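Local coordinates for protein vacuolar aminopeptidase 1 (Saccharomyces cerevisiae, PDB 5JGF) that removes amino acids from the N-terminus of peptides and proteins in the yeast vacuole, working as a dodecameric zinc metalloaminopeptidase, at residues D[337-342]-D[424-429]; D[202-207]-D[229-234]; D[44-49]-D[63-68]. All blocks are in the same frame, centred on the assembly; numbering follows the deposited sequence.

In the fold
From the N terminus, contact 3 comes first: it joins the turn after strand 42-43 to the end of strand 58-65, at one margin of the mixed sheet. Contact 2 closes a loop around helix 216-226, beside the six-stranded antiparallel sheet. Contact 1 comes last and brings together strands 339-347 and 426-434 across 81 intervening residues. The three loops follow one another along the chain and neither nest nor cross. Contacts 1 and 3 share the mixed sheet, their centres about 24 Å apart, whereas the centre of contact 2 lies about 50 Å from that of contact 1. Contacts 1 and 3 also meet across subunits, where Asn-337 and Arg-426 bond to Lys-47 and Asn-66 of a neighbouring copy.

Contact 1 of 3, residues D[337-342]-D[424-429]; sequences NSIILS and GARTID
Ile-340, Leu-341 and Ser-342 pair in parallel with Thr-427, Ile-428 and Asp-429; the axes of strands 339-342 and 426-429 come within 4.6 Å and are inclined by 23°. Three backbone bonds join them: Ile-340 N to Arg-426 O (3.0 Å), Ile-428 N to Ile-340 O (2.8 Å) and Ser-342 N to Ile-428 O. On one face, CD1 of Ile-428 meets CG2 of Ile-339 and, at 3.9 Å, CD2 of Leu-341, whose side chain lies beside it. Helices 383-396 and 448-468 cover this apolar group; Arg-426 leads away from it to a salt bridge with Asp-382. The pair is the inner, parallel part of the mixed sheet of this zinc exopeptidase, and strand 339-347 runs on to the metal ligand Asp-344. On the other face, under helix 416-423, Thr-427 OG1 lies beside its own backbone N (chi1 -60°), 3.6 Å from Ile-340 CB, and donates to Ala-425 O, while its CG2 touches CB of Ser-342. An alanine here would probably leave that carbonyl without its hydroxyl donor and open a gap beside Ile-340 and Ser-342. Farther along, Ser-342 OG donates to Asp-429 OD1 (2.7 Å), approaching from above the carboxylate plane; Thr-414 also bonds to this oxygen, and a water lies within hydrogen-bonding distance of both it and Ser-342 O, although its protons cannot serve every acceptor around it.

Contact 2 of 3, residues D[202-207]-D[229-234]; sequences TDDEKK and EVSELI
Glu-205 and Val-230 form the apolar half of a small contact between two 3-10 turns, which together bury 231 Å². Val-230 points its side chain at the first turn: CG1, anti to the backbone N (chi1 171°), lies 4.0 Å from Glu-205 CB, and its CB is equally near Glu-205 CG. Beyond these carbons the glutamate turns to polar partners. Its OE1 accepts from Thr-202 N at 2.8 Å, while Glu-205 N gives a weak bond to Thr-202 OG1, a reciprocal pair across the start of the turn. OE2 forms a salt bridge with Arg-220. Beside this close part, Ser-231 CB fits against the backbone of the first turn, 3.2 Å from Asp-204 O.

The solvent side is looser. Asp-204 OD1 stands 3.2 Å from Ser-231 OG, a possible hydrogen bond, since the serine proton could go to a different acceptor. A water bridges the two residues, donating to OD1 at 2.7 Å and accepting a longer bond from Ser-231 N. Lys-207 brings its CB against Ser-231 CB, and its extended chain then runs off; NZ forms a long salt bridge to Asp-204 OD2. Glu-229 OE1 lies 5.0 Å from Asp-204 OD1, a like charge that would tend to raise the aspartate's proton affinity, probably offset in part by Lys-207.

Helix 216-226 lies against the apolar half, with Ile-216 on Glu-205 and Arg-220 and Ala-223 on Val-230. The second turn leads directly into strand 233-242, within the six-stranded antiparallel sheet beside strand 132-140, and Ile-234 at the strand's start packs on Ala-387 of a neighbouring subunit.

Contact 3 of 3, residues D[44-49]-D[63-68]; sequences LSEKSN and TIRNGT
Arg-65 grips the carboxylate of Glu-46 side-on in a bidentate salt bridge. NH2 donates to the syn lone pair of OE2 at 2.7 Å, and NE donates to OE1 at 3.0 Å, with a more bent bond to OE2. The carboxylate lies at the edge of the guanidinium, the two planes nearly coplanar at 26°. A bend at chi3 (-64°) turns NE of the arginine out of the line of its extended CB-CG-CD chain and toward the carboxylate. NH1 bonds to the carbonyls of Arg-305 and Gly-310, so the rotation of the guanidinium is fixed from two directions.

Nearby, Thr-63 OG1, anti to its backbone N (chi1 -173°), donates to Leu-44 O at 2.6 Å. A water joins the backbones as well, accepting from Glu-46 N (2.9 Å) and donating to Ile-64 O (2.6 Å). The chain reverses in a type I turn from Ser-45 to Ser-48, with Ser-45 OG accepting from Lys-47 N in an ST turn.

Packing is slighter: Glu-46 crosses Thr-63 at about a right angle, with its CG 3.6 Å from OG1. Leu-312 of helix 312-324 touches Glu-46, Thr-63 and Arg-65. Ile-64 points away from the turn, against helix 25-38, while strand 58-65 lies between strands 42-43 and 69-76 in the mixed sheet.

Contact 1 of 3, residues D[337-342]-D[424-429]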
loop_
_atom_site.group_PDB
_atom_site.type_symbol
_atom_site.label_atom_id
_atom_site.label_comp_id
_atom_site.label_asym_id
_atom_site.label_seq_id
_atom_site.Cartn_x
_atom_site.Cartn_y
_atom_site.Cartn_z
ATOM N N ASN D 337 5.258 -59.768 -2.163
ATOM C CA ASN D 337 4.220 -60.402 -2.972
ATOM C C ASN D 337 2.810 -59.910 -2.659
ATOM O O ASN D 337 1.835 -60.508 -3.107
ATOM C CB ASN D 337 4.265 -61.923 -2.778
ATOM C CG ASN D 337 5.444 -62.567 -3.477
ATOM O OD1 ASN D 337 5.470 -62.672 -4.706
ATOM N ND2 ASN D 337 6.433 -62.997 -2.699
ATOM N N SER D 338 2.702 -58.817 -1.908
ATOM C CA SER D 338 1.400 -58.281 -1.520
ATOM C C SER D 338 0.931 -57.079 -2.336
ATOM O O SER D 338 1.713 -56.432 -3.028
ATOM C CB SER D 338 1.424 -57.874 -0.042
ATOM O OG SER D 338 1.805 -58.951 0.801
ATOM N N ILE D 339 -0.364 -56.796 -2.245
ATOM C CA ILE D 339 -0.965 -55.647 -2.913
ATOM C C ILE D 339 -1.837 -54.945 -1.884
ATOM O O ILE D 339 -2.723 -55.555 -1.284
ATOM C CB ILE D 339 -1.854 -56.053 -4.119
ATOM C CG1 ILE D 339 -0.982 -56.490 -5.303
ATOM C CG2 ILE D 339 -2.740 -54.871 -4.531
ATOM C CD1 ILE D 339 -0.080 -55.395 -5.860
ATOM N N ILE D 340 -1.571 -53.663 -1.661
ATOM C CA ILE D 340 -2.355 -52.897 -0.710
ATOM C C ILE D 340 -3.176 -51.860 -1.458
ATOM O O ILE D 340 -2.641 -51.102 -2.265
ATOM C CB ILE D 340 -1.462 -52.140 0.304
ATOM C CG1 ILE D 340 -0.619 -53.127 1.118
ATOM C CG2 ILE D 340 -2.335 -51.302 1.237
ATOM C CD1 ILE D 340 0.336 -52.451 2.107
ATOM N N LEU D 341 -4.481 -51.849 -1.217
ATOM C CA LEU D 341 -5.324 -50.841 -1.832
ATOM C C LEU D 341 -5.568 -49.835 -0.722
ATOM O O LEU D 341 -6.191 -50.160 0.288
ATOM C CB LEU D 341 -6.676 -51.406 -2.297
ATOM C CG LEU D 341 -6.736 -52.453 -3.414
ATOM C CD1 LEU D 341 -8.184 -52.608 -3.875
ATOM C CD2 LEU D 341 -5.858 -52.029 -4.585
ATOM N N SER D 342 -5.033 -48.632 -0.885
ATOM C CA SER D 342 -5.246 -47.572 0.091
ATOM C C SER D 342 -6.529 -46.917 -0.405
ATOM O O SER D 342 -6.504 -46.139 -1.357
ATOM C CB SER D 342 -4.092 -46.569 0.053
ATOM O OG SER D 342 -4.375 -45.454 0.877
ATOM N N GLY D 424 6.677 -52.073 2.393
ATOM C CA GLY D 424 7.540 -52.322 1.253
ATOM C C GLY D 424 6.712 -52.939 0.135
ATOM O O GLY D 424 7.240 -53.315 -0.912
ATOM N N ALA D 425 5.404 -53.033 0.363
ATOM C CA ALA D 425 4.482 -53.614 -0.610
ATOM C C ALA D 425 3.917 -52.592 -1.585
ATOM O O ALA D 425 3.667 -51.444 -1.221
ATOM C CB ALA D 425 3.330 -54.308 0.116
ATOM N N ARG D 426 3.716 -53.018 -2.828
ATOM C CA ARG D 426 3.142 -52.146 -3.842
ATOM C C ARG D 426 1.773 -51.718 -3.325
ATOM O O ARG D 426 0.937 -52.551 -2.957
ATOM C CB ARG D 426 3.020 -52.892 -5.172
ATOM C CG ARG D 426 2.293 -52.120 -6.254
ATOM C CD ARG D 426 2.636 -52.658 -7.633
ATOM N NE ARG D 426 3.915 -52.146 -8.124
ATOM C CZ ARG D 426 4.928 -52.909 -8.524
ATOM N NH1 ARG D 426 6.045 -52.351 -8.964
ATOM N NH2 ARG D 426 4.831 -54.233 -8.470
ATOM N N THR D 427 1.553 -50.408 -3.293
ATOM C CA THR D 427 0.313 -49.848 -2.776
ATOM C C THR D 427 -0.363 -48.974 -3.825
ATOM O O THR D 427 0.297 -48.206 -4.525
ATOM C CB THR D 427 0.612 -49.013 -1.516
ATOM O OG1 THR D 427 1.210 -49.862 -0.525
ATOM C CG2 THR D 427 -0.656 -48.376 -0.959
ATOM N N ILE D 428 -1.681 -49.100 -3.923
ATOM C CA ILE D 428 -2.458 -48.346 -4.894
ATOM C C ILE D 428 -3.487 -47.465 -4.200
ATOM O O ILE D 428 -4.352 -47.961 -3.475
ATOM C CB ILE D 428 -3.191 -49.309 -5.852
ATOM C CG1 ILE D 428 -2.177 -50.280 -6.461
ATOM C CG2 ILE D 428 -3.916 -48.525 -6.946
ATOM C CD1 ILE D 428 -2.758 -51.617 -6.845
ATOM N N ASP D 429 -3.385 -46.157 -4.411
ATOM C CA ASP D 429 -4.337 -45.230 -3.818
ATOM C C ASP D 429 -5.510 -45.058 -4.771
ATOM O O ASP D 429 -5.332 -44.743 -5.945
ATOM C CB ASP D 429 -3.674 -43.874 -3.547
ATOM C CG ASP D 429 -2.996 -43.818 -2.188
ATOM O OD1 ASP D 429 -3.711 -43.747 -1.164
ATOM O OD2 ASP D 429 -1.751 -43.851 -2.143
HETATM O O HOH W 1 4.185 -55.892 -3.621
HETATM O O HOH W 2 -6.312 -43.344 -1.262
#

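Contact 2 of 3, residues D[202-207]-D[229-234]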
loop_
_atom_site.group_PDB
_atom_site.type_symbol
_atom_site.label_atom_id
_atom_site.label_comp_id
_atom_site.label_asym_id
_atom_site.label_seq_id
_atom_site.Cartn_x
_atom_site.Cartn_y
_atom_site.Cartn_z
ATOM N N THR D 202 -26.109 -33.024 43.778
ATOM C CA THR D 202 -26.292 -33.814 44.990
ATOM C C THR D 202 -24.905 -34.235 45.461
ATOM O O THR D 202 -23.944 -34.187 44.692
ATOM C CB THR D 202 -27.127 -35.077 44.722
ATOM O OG1 THR D 202 -26.448 -35.899 43.765
ATOM C CG2 THR D 202 -28.489 -34.712 44.172
ATOM N N ASP D 203 -24.793 -34.651 46.717
ATOM C CA ASP D 203 -23.495 -35.058 47.244
ATOM C C ASP D 203 -22.879 -36.222 46.478
ATOM O O ASP D 203 -21.657 -36.319 46.369
ATOM C CB ASP D 203 -23.605 -35.425 48.728
ATOM C CG ASP D 203 -23.759 -34.208 49.620
ATOM O OD1 ASP D 203 -23.733 -33.072 49.097
ATOM O OD2 ASP D 203 -23.903 -34.387 50.848
ATOM N N ASP D 204 -23.720 -37.101 45.944
ATOM C CA ASP D 204 -23.220 -38.251 45.202
ATOM C C ASP D 204 -22.604 -37.824 43.868
ATOM O O ASP D 204 -21.526 -38.291 43.496
ATOM C CB ASP D 204 -24.348 -39.252 44.948
ATOM C CG ASP D 204 -23.828 -40.625 44.562
ATOM O OD1 ASP D 204 -24.224 -41.146 43.496
ATOM O OD2 ASP D 204 -23.021 -41.188 45.333
ATOM N N GLU D 205 -23.293 -36.939 43.152
ATOM C CA GLU D 205 -22.808 -36.462 41.861
ATOM C C GLU D 205 -21.442 -35.794 41.998
ATOM O O GLU D 205 -20.596 -35.906 41.110
ATOM C CB GLU D 205 -23.812 -35.480 41.248
ATOM C CG GLU D 205 -25.183 -36.089 40.980
ATOM C CD GLU D 205 -26.217 -35.056 40.578
ATOM O OE1 GLU D 205 -26.207 -33.951 41.160
ATOM O OE2 GLU D 205 -27.050 -35.348 39.695
ATOM N N LYS D 206 -21.227 -35.111 43.119
ATOM C CA LYS D 206 -19.966 -34.423 43.369
ATOM C C LYS D 206 -18.812 -35.397 43.566
ATOM O O LYS D 206 -17.654 -34.989 43.622
ATOM C CB LYS D 206 -20.082 -33.524 44.601
ATOM C CG LYS D 206 -21.101 -32.410 44.469
ATOM C CD LYS D 206 -21.193 -31.619 45.762
ATOM C CE LYS D 206 -22.256 -30.539 45.684
ATOM N NZ LYS D 206 -22.379 -29.803 46.976
ATOM N N LYS D 207 -19.128 -36.682 43.676
ATOM C CA LYS D 207 -18.100 -37.698 43.865
ATOM C C LYS D 207 -17.413 -38.056 42.553
ATOM O O LYS D 207 -16.337 -38.653 42.546
ATOM C CB LYS D 207 -18.708 -38.957 44.489
ATOM C CG LYS D 207 -19.240 -38.749 45.901
ATOM C CD LYS D 207 -19.807 -40.041 46.472
ATOM C CE LYS D 207 -20.294 -39.840 47.897
ATOM N NZ LYS D 207 -20.896 -41.098 48.439
ATOM N N GLU D 229 -24.604 -43.973 36.952
ATOM C CA GLU D 229 -24.752 -42.830 37.843
ATOM C C GLU D 229 -23.662 -41.806 37.539
ATOM O O GLU D 229 -22.573 -42.168 37.097
ATOM C CB GLU D 229 -24.637 -43.272 39.305
ATOM C CG GLU D 229 -25.675 -44.297 39.738
ATOM C CD GLU D 229 -27.094 -43.814 39.521
ATOM O OE1 GLU D 229 -27.419 -42.697 39.976
ATOM O OE2 GLU D 229 -27.886 -44.553 38.899
ATOM N N VAL D 230 -23.959 -40.531 37.774
ATOM C CA VAL D 230 -22.987 -39.470 37.529
ATOM C C VAL D 230 -21.700 -39.723 38.319
ATOM O O VAL D 230 -20.600 -39.533 37.801
ATOM C CB VAL D 230 -23.562 -38.080 37.914
ATOM C CG1 VAL D 230 -22.465 -37.020 37.858
ATOM C CG2 VAL D 230 -24.691 -37.703 36.958
ATOM N N SER D 231 -21.841 -40.162 39.567
ATOM C CA SER D 231 -20.683 -40.436 40.415
ATOM C C SER D 231 -19.753 -41.479 39.803
ATOM O O SER D 231 -18.561 -41.522 40.113
ATOM C CB SER D 231 -21.139 -40.926 41.792
ATOM O OG SER D 231 -21.848 -42.151 41.685
ATOM N N GLU D 232 -20.299 -42.313 38.926
ATOM C CA GLU D 232 -19.518 -43.368 38.293
ATOM C C GLU D 232 -18.727 -42.923 37.064
ATOM O O GLU D 232 -17.851 -43.648 36.595
ATOM C CB GLU D 232 -20.442 -44.536 37.940
ATOM C CG GLU D 232 -21.245 -45.030 39.141
ATOM C CD GLU D 232 -22.182 -46.175 38.806
ATOM O OE1 GLU D 232 -22.998 -46.030 37.872
ATOM O OE2 GLU D 232 -22.108 -47.219 39.488
ATOM N N LEU D 233 -19.027 -41.736 36.545
ATOM C CA LEU D 233 -18.316 -41.226 35.372
ATOM C C LEU D 233 -16.898 -40.789 35.738
ATOM O O LEU D 233 -16.709 -40.002 36.666
ATOM C CB LEU D 233 -19.071 -40.040 34.769
ATOM C CG LEU D 233 -20.511 -40.265 34.295
ATOM C CD1 LEU D 233 -21.083 -38.941 33.807
ATOM C CD2 LEU D 233 -20.548 -41.307 33.184
ATOM N N ILE D 234 -15.906 -41.298 35.005
ATOM C CA ILE D 234 -14.504 -40.951 35.254
ATOM C C ILE D 234 -13.856 -40.123 34.143
ATOM O O ILE D 234 -13.006 -39.278 34.417
ATOM C CB ILE D 234 -13.645 -42.218 35.493
ATOM C CG1 ILE D 234 -13.687 -42.586 36.973
ATOM C CG2 ILE D 234 -12.205 -41.990 35.068
ATOM C CD1 ILE D 234 -14.542 -43.767 37.259
HETATM O O HOH W 3 -24.580 -39.779 41.181
#

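Contact 3 of 3, residues D[44-49]-D[63-68]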
loop_
_atom_site.group_PDB
_atom_site.type_symbol
_atom_site.label_atom_id
_atom_site.label_comp_id
_atom_site.label_asym_id
_atom_site.label_seq_id
_atom_site.Cartn_x
_atom_site.Cartn_y
_atom_site.Cartn_z
ATOM N N LEU D 44 -9.878 -61.216 18.504
ATOM C CA LEU D 44 -8.622 -61.502 19.185
ATOM C C LEU D 44 -8.126 -60.229 19.865
ATOM O O LEU D 44 -8.054 -59.173 19.239
ATOM C CB LEU D 44 -7.566 -61.970 18.186
ATOM C CG LEU D 44 -7.854 -63.220 17.351
ATOM C CD1 LEU D 44 -6.673 -63.481 16.428
ATOM C CD2 LEU D 44 -8.094 -64.417 18.265
ATOM N N SER D 45 -7.786 -60.329 21.143
ATOM C CA SER D 45 -7.290 -59.175 21.884
ATOM C C SER D 45 -5.807 -58.957 21.622
ATOM O O SER D 45 -5.025 -59.906 21.625
ATOM C CB SER D 45 -7.505 -59.374 23.385
ATOM O OG SER D 45 -6.901 -58.324 24.114
ATOM N N GLU D 46 -5.424 -57.705 21.396
ATOM C CA GLU D 46 -4.026 -57.368 21.153
ATOM C C GLU D 46 -3.160 -57.641 22.375
ATOM O O GLU D 46 -1.960 -57.869 22.255
ATOM C CB GLU D 46 -3.878 -55.883 20.824
ATOM C CG GLU D 46 -4.005 -55.508 19.381
ATOM C CD GLU D 46 -3.338 -54.171 19.116
ATOM O OE1 GLU D 46 -3.674 -53.189 19.814
ATOM O OE2 GLU D 46 -2.474 -54.109 18.221
ATOM N N LYS D 47 -3.777 -57.602 23.551
ATOM C CA LYS D 47 -3.057 -57.795 24.804
ATOM C C LYS D 47 -2.660 -59.226 25.153
ATOM O O LYS D 47 -1.989 -59.454 26.158
ATOM C CB LYS D 47 -3.864 -57.190 25.952
ATOM C CG LYS D 47 -3.920 -55.669 25.923
ATOM C CD LYS D 47 -4.778 -55.127 27.053
ATOM C CE LYS D 47 -4.672 -53.615 27.150
ATOM N NZ LYS D 47 -5.018 -52.959 25.861
ATOM N N SER D 48 -3.072 -60.187 24.335
ATOM C CA SER D 48 -2.725 -61.585 24.575
ATOM C C SER D 48 -2.012 -62.154 23.357
ATOM O O SER D 48 -2.275 -61.740 22.231
ATOM C CB SER D 48 -3.984 -62.409 24.856
ATOM O OG SER D 48 -4.639 -61.958 26.029
ATOM N N ASN D 49 -1.110 -63.103 23.580
ATOM C CA ASN D 49 -0.385 -63.721 22.478
ATOM C C ASN D 49 -1.360 -64.575 21.669
ATOM O O ASN D 49 -2.203 -65.266 22.233
ATOM C CB ASN D 49 0.770 -64.568 23.014
ATOM C CG ASN D 49 1.467 -65.349 21.925
ATOM O OD1 ASN D 49 0.977 -66.381 21.485
ATOM N ND2 ASN D 49 2.611 -64.852 21.475
ATOM N N THR D 63 -9.199 -57.797 15.197
ATOM C CA THR D 63 -8.744 -57.260 16.465
ATOM C C THR D 63 -9.007 -55.763 16.442
ATOM O O THR D 63 -9.256 -55.183 15.380
ATOM C CB THR D 63 -7.238 -57.531 16.698
ATOM O OG1 THR D 63 -6.886 -57.137 18.029
ATOM C CG2 THR D 63 -6.381 -56.754 15.696
ATOM N N ILE D 64 -8.964 -55.141 17.611
ATOM C CA ILE D 64 -9.221 -53.715 17.712
ATOM C C ILE D 64 -8.198 -53.065 18.622
ATOM O O ILE D 64 -7.786 -53.647 19.625
ATOM C CB ILE D 64 -10.631 -53.453 18.282
ATOM C CG1 ILE D 64 -11.680 -54.094 17.370
ATOM C CG2 ILE D 64 -10.883 -51.949 18.406
ATOM C CD1 ILE D 64 -13.089 -54.035 17.923
ATOM N N ARG D 65 -7.778 -51.860 18.258
ATOM C CA ARG D 65 -6.825 -51.118 19.062
ATOM C C ARG D 65 -7.445 -49.768 19.405
ATOM O O ARG D 65 -7.990 -49.095 18.531
ATOM C CB ARG D 65 -5.520 -50.896 18.291
ATOM C CG ARG D 65 -4.518 -50.022 19.045
ATOM C CD ARG D 65 -3.249 -49.799 18.242
ATOM N NE ARG D 65 -2.522 -51.043 18.010
ATOM C CZ ARG D 65 -1.402 -51.134 17.300
ATOM N NH1 ARG D 65 -0.874 -50.048 16.744
ATOM N NH2 ARG D 65 -0.808 -52.311 17.147
ATOM N N ASN D 66 -7.388 -49.395 20.683
ATOM C CA ASN D 66 -7.905 -48.103 21.139
ATOM C C ASN D 66 -9.405 -47.928 20.913
ATOM O O ASN D 66 -9.957 -46.860 21.185
ATOM C CB ASN D 66 -7.147 -46.977 20.419
ATOM C CG ASN D 66 -7.251 -45.644 21.137
ATOM O OD1 ASN D 66 -6.786 -45.504 22.265
ATOM N ND2 ASN D 66 -7.862 -44.656 20.481
ATOM N N GLY D 67 -10.062 -48.974 20.418
ATOM C CA GLY D 67 -11.487 -48.899 20.146
ATOM C C GLY D 67 -11.807 -48.086 18.898
ATOM O O GLY D 67 -12.971 -47.819 18.611
ATOM N N THR D 68 -10.774 -47.708 18.144
ATOM C CA THR D 68 -10.954 -46.892 16.941
ATOM C C THR D 68 -10.109 -47.343 15.746
ATOM O O THR D 68 -10.121 -46.697 14.698
ATOM C CB THR D 68 -10.581 -45.421 17.226
ATOM O OG1 THR D 68 -9.201 -45.352 17.613
ATOM C CG2 THR D 68 -11.433 -44.851 18.345
HETATM O O HOH W 4 -7.465 -55.670 21.299
#